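Local coordinates for acetyl-CoA acetyltransferase (Bacillus anthracis, PDB 3SS6), which probably catalyses the reversible condensation of two acetyl-CoA molecules to acetoacetyl-CoA and free CoA, as in other biosynthetic-type thiolases, at residues 36-50 with 255-269. Numbering follows the deposited sequence.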
# COMPACT_ATOMS: atom_id res chain seq x y z
N VAL A 36 27.05 11.38 -14.88
CA VAL A 36 27.04 11.74 -16.30
C VAL A 36 27.08 13.27 -16.46
O VAL A 36 27.79 13.79 -17.34
CB VAL A 36 25.84 11.09 -17.02
CG1 VAL A 36 25.87 11.42 -18.50
CG2 VAL A 36 25.90 9.58 -16.84
N LEU A 37 26.33 13.98 -15.62
CA LEU A 37 26.44 15.43 -15.57
C LEU A 37 27.88 15.84 -15.28
O LEU A 37 28.44 16.73 -15.93
CB LEU A 37 25.56 16.00 -14.46
CG LEU A 37 24.06 15.96 -14.73
CD1 LEU A 37 23.30 16.36 -13.47
CD2 LEU A 37 23.69 16.87 -15.91
N GLN A 38 28.48 15.20 -14.28
CA GLN A 38 29.86 15.54 -13.90
C GLN A 38 30.87 15.34 -15.02
O GLN A 38 31.70 16.22 -15.28
CB GLN A 38 30.27 14.75 -12.65
CG GLN A 38 29.49 15.17 -11.41
CD GLN A 38 29.71 14.25 -10.22
OE1 GLN A 38 29.97 13.06 -10.39
NE2 GLN A 38 29.62 14.80 -9.02
N GLU A 39 30.78 14.19 -15.69
CA GLU A 39 31.73 13.90 -16.77
C GLU A 39 31.48 14.80 -17.97
O GLU A 39 32.42 15.25 -18.62
CB GLU A 39 31.67 12.42 -17.16
CG GLU A 39 32.65 12.03 -18.28
CD GLU A 39 34.12 12.17 -17.89
OE1 GLU A 39 34.45 12.20 -16.68
OE2 GLU A 39 34.96 12.24 -18.82
N ALA A 40 30.21 15.08 -18.26
CA ALA A 40 29.91 15.97 -19.38
C ALA A 40 30.58 17.32 -19.20
O ALA A 40 31.21 17.85 -20.13
CB ALA A 40 28.40 16.14 -19.55
N VAL A 41 30.42 17.90 -18.02
CA VAL A 41 30.99 19.22 -17.77
C VAL A 41 32.52 19.16 -17.86
O VAL A 41 33.15 20.05 -18.44
CB VAL A 41 30.48 19.77 -16.42
CG1 VAL A 41 31.29 20.99 -15.98
CG2 VAL A 41 28.99 20.11 -16.51
N LYS A 42 33.10 18.09 -17.33
CA LYS A 42 34.56 17.91 -17.39
C LYS A 42 35.07 17.90 -18.82
O LYS A 42 36.15 18.42 -19.11
CB LYS A 42 34.98 16.62 -16.69
CG LYS A 42 34.97 16.72 -15.17
CD LYS A 42 35.21 15.36 -14.52
CE LYS A 42 34.95 15.42 -13.02
NZ LYS A 42 34.96 14.06 -12.41
N ARG A 43 34.31 17.30 -19.73
CA ARG A 43 34.70 17.23 -21.12
C ARG A 43 34.31 18.45 -21.95
O ARG A 43 34.86 18.67 -23.02
CB ARG A 43 34.07 16.03 -21.79
CG ARG A 43 34.43 14.72 -21.18
CD ARG A 43 33.82 13.64 -22.03
NE ARG A 43 34.12 12.31 -21.54
CZ ARG A 43 34.01 11.22 -22.29
NH1 ARG A 43 33.62 11.32 -23.56
NH2 ARG A 43 34.30 10.04 -21.77
N GLY A 44 33.35 19.21 -21.44
CA GLY A 44 32.66 20.21 -22.24
C GLY A 44 33.33 21.56 -22.34
O GLY A 44 32.82 22.45 -23.01
N GLY A 45 34.46 21.73 -21.67
CA GLY A 45 35.24 22.95 -21.80
C GLY A 45 34.80 24.08 -20.90
O GLY A 45 35.18 25.24 -21.11
N VAL A 46 34.00 23.75 -19.88
CA VAL A 46 33.50 24.73 -18.93
C VAL A 46 33.64 24.23 -17.50
O VAL A 46 33.64 23.03 -17.25
CB VAL A 46 31.99 25.04 -19.16
CG1 VAL A 46 31.80 25.85 -20.42
CG2 VAL A 46 31.17 23.74 -19.21
N GLU A 47 33.77 25.17 -16.56
CA GLU A 47 33.66 24.81 -15.16
C GLU A 47 32.18 24.84 -14.76
O GLU A 47 31.38 25.54 -15.38
CB GLU A 47 34.45 25.79 -14.29
CG GLU A 47 35.94 25.72 -14.51
CD GLU A 47 36.50 24.34 -14.23
OE1 GLU A 47 36.39 23.87 -13.07
OE2 GLU A 47 37.05 23.71 -15.17
N PRO A 48 31.83 24.07 -13.73
CA PRO A 48 30.43 24.04 -13.29
C PRO A 48 29.81 25.43 -13.10
O PRO A 48 28.64 25.62 -13.47
CB PRO A 48 30.50 23.28 -11.97
CG PRO A 48 31.63 22.33 -12.18
CD PRO A 48 32.66 23.13 -12.96
N HIS A 49 30.55 26.38 -12.55
CA HIS A 49 29.98 27.70 -12.29
C HIS A 49 29.59 28.43 -13.58
O HIS A 49 28.79 29.37 -13.55
CB HIS A 49 30.93 28.55 -11.44
CG HIS A 49 32.10 29.08 -12.19
ND1 HIS A 49 33.34 28.48 -12.17
CD2 HIS A 49 32.23 30.17 -12.99
CE1 HIS A 49 34.18 29.16 -12.93
NE2 HIS A 49 33.53 30.20 -13.43
N GLU A 50 30.13 27.98 -14.71
CA GLU A 50 29.84 28.61 -15.99
C GLU A 50 28.57 28.06 -16.62
O GLU A 50 28.07 28.59 -17.62
CB GLU A 50 30.99 28.40 -16.97
CG GLU A 50 32.25 29.08 -16.55
CD GLU A 50 33.35 28.84 -17.55
OE1 GLU A 50 33.45 29.63 -18.50
OE2 GLU A 50 34.08 27.84 -17.39
N SER A 255 21.08 7.31 -18.39
CA SER A 255 21.08 8.76 -18.51
C SER A 255 21.98 9.17 -19.67
O SER A 255 22.84 8.38 -20.11
CB SER A 255 21.56 9.42 -17.21
OG SER A 255 22.88 9.01 -16.89
N ALA A 256 21.78 10.38 -20.18
CA ALA A 256 22.59 10.88 -21.28
C ALA A 256 22.56 12.40 -21.28
O ALA A 256 21.51 13.00 -21.07
CB ALA A 256 22.07 10.34 -22.62
N VAL A 257 23.71 13.02 -21.51
CA VAL A 257 23.87 14.45 -21.27
C VAL A 257 24.75 15.06 -22.36
O VAL A 257 25.75 14.47 -22.75
CB VAL A 257 24.56 14.67 -19.89
CG1 VAL A 257 24.86 16.11 -19.65
CG2 VAL A 257 23.68 14.13 -18.75
N LEU A 258 24.35 16.24 -22.86
CA LEU A 258 25.20 17.01 -23.77
C LEU A 258 25.56 18.33 -23.09
O LEU A 258 24.80 18.84 -22.28
CB LEU A 258 24.45 17.34 -25.06
CG LEU A 258 24.21 16.26 -26.12
CD1 LEU A 258 23.39 15.10 -25.54
CD2 LEU A 258 23.48 16.92 -27.28
N VAL A 259 26.72 18.88 -23.45
CA VAL A 259 27.02 20.26 -23.08
C VAL A 259 26.84 21.10 -24.34
O VAL A 259 27.43 20.80 -25.39
CB VAL A 259 28.46 20.44 -22.54
CG1 VAL A 259 28.75 21.92 -22.28
CG2 VAL A 259 28.67 19.60 -21.27
N LEU A 260 25.99 22.12 -24.25
CA LEU A 260 25.71 22.99 -25.38
C LEU A 260 26.10 24.41 -25.04
O LEU A 260 25.99 24.83 -23.88
CB LEU A 260 24.21 22.95 -25.73
CG LEU A 260 23.63 21.58 -26.09
CD1 LEU A 260 22.99 20.89 -24.86
CD2 LEU A 260 22.60 21.74 -27.19
N MET A 261 26.54 25.17 -26.04
CA MET A 261 26.84 26.58 -25.80
C MET A 261 26.72 27.35 -27.12
O MET A 261 26.55 26.75 -28.18
CB MET A 261 28.24 26.75 -25.19
CG MET A 261 29.38 26.31 -26.12
SD MET A 261 31.01 26.45 -25.32
CE MET A 261 30.84 25.18 -24.05
N SER A 262 26.76 28.67 -27.05
CA SER A 262 26.76 29.45 -28.28
C SER A 262 28.05 29.19 -29.03
O SER A 262 29.09 28.91 -28.42
CB SER A 262 26.59 30.94 -27.99
OG SER A 262 27.72 31.45 -27.30
N GLU A 263 28.00 29.27 -30.35
CA GLU A 263 29.21 29.10 -31.13
C GLU A 263 30.25 30.16 -30.76
O GLU A 263 31.45 29.90 -30.77
CB GLU A 263 28.89 29.14 -32.62
CG GLU A 263 30.09 28.69 -33.47
CD GLU A 263 29.72 28.36 -34.90
OE1 GLU A 263 28.56 28.61 -35.30
OE2 GLU A 263 30.59 27.86 -35.63
N GLU A 264 29.78 31.36 -30.44
CA GLU A 264 30.67 32.44 -30.03
C GLU A 264 31.38 32.12 -28.72
O GLU A 264 32.58 32.39 -28.57
CB GLU A 264 29.93 33.78 -29.95
CG GLU A 264 29.48 34.30 -31.30
CD GLU A 264 29.06 35.76 -31.28
OE1 GLU A 264 28.68 36.26 -30.19
OE2 GLU A 264 29.11 36.41 -32.35
N LYS A 265 30.66 31.52 -27.77
CA LYS A 265 31.24 31.10 -26.51
C LYS A 265 32.31 30.03 -26.74
O LYS A 265 33.36 30.05 -26.11
CB LYS A 265 30.15 30.56 -25.58
CG LYS A 265 30.62 30.26 -24.16
CD LYS A 265 30.93 31.55 -23.42
CE LYS A 265 31.14 31.32 -21.94
NZ LYS A 265 31.49 32.60 -21.26
N ALA A 266 32.04 29.10 -27.64
CA ALA A 266 33.04 28.07 -27.95
C ALA A 266 34.29 28.70 -28.56
O ALA A 266 35.41 28.31 -28.23
CB ALA A 266 32.45 27.01 -28.87
N LYS A 267 34.10 29.66 -29.46
CA LYS A 267 35.24 30.36 -30.06
C LYS A 267 36.04 31.09 -28.99
O LYS A 267 37.27 31.07 -28.99
CB LYS A 267 34.77 31.34 -31.13
CG LYS A 267 35.90 32.10 -31.85
CD LYS A 267 36.66 31.17 -32.79
CE LYS A 267 37.73 31.92 -33.56
NZ LYS A 267 38.37 31.05 -34.59
N GLU A 268 35.32 31.74 -28.07
CA GLU A 268 35.94 32.46 -26.97
C GLU A 268 36.86 31.54 -26.17
O GLU A 268 37.97 31.93 -25.79
CB GLU A 268 34.85 33.03 -26.05
CG GLU A 268 35.35 33.50 -24.68
CD GLU A 268 34.22 33.64 -23.67
OE1 GLU A 268 33.33 34.50 -23.87
OE2 GLU A 268 34.21 32.89 -22.67
N LYS A 269 36.38 30.33 -25.92
CA LYS A 269 37.07 29.35 -25.09
C LYS A 269 38.16 28.58 -25.84
O LYS A 269 38.93 27.84 -25.23
CB LYS A 269 36.07 28.34 -24.52
CG LYS A 269 35.06 28.93 -23.56
CD LYS A 269 35.74 29.64 -22.42
CE LYS A 269 34.79 29.86 -21.26
NZ LYS A 269 34.34 28.56 -20.68
O HOH W 1 31.81 31.45 -18.83
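Helix-on-sheet packing of the thiolase N-terminal domain is well illustrated where V36 and A40 of helix 36-43, with G44 just after it, lie on V257 and V259 of strand 255-262. The two short segments run within 32° of parallel, their axes 7.9 Å apart at closest approach. V257 sits against V36, L37 and A40: its CG1 meets A40 CB at 3.5 Å, while its CG2 slides past V36 CG1 and also touches the end of L37, whose side chain crosses it at about a right angle. Two residues along the strand, V259 holds CG1 anti to its backbone N (chi1 176°), which puts CG2 against the backbone of the helix end, 3.3 Å from A40 O. Here G44 brings the main chain close to the strand, its CA 4.2 Å from V259 CG2. G45 follows with positive phi and turns the chain out of the helix. Beyond it, the M261 chain bends at chi3 to lay CE beside V46 CG1, 3.8 Å away.

Past M261 the contact becomes ionic. In the conformer described, K269 NZ approaches E50 from the opposite direction and meets OE1 on its syn side, well out of the carboxylate plane, at 2.6 Å, also making a weak bond to G45 O. The other carboxylate oxygen, E50 OE2, accepts from E47 N, an almost straight bond of 174° that fixes the glutamate against its own turn. A water donates to E50 OE1 and accepts from K265 NZ. S262 caps the helix carrying these lysines by accepting from K265 N. Strand 255-262 lies between strands 7-19 and 112-120, and helices 352-370 and 93-107 cover its other face, as expected of the layered alpha-beta-alpha thiolase fold.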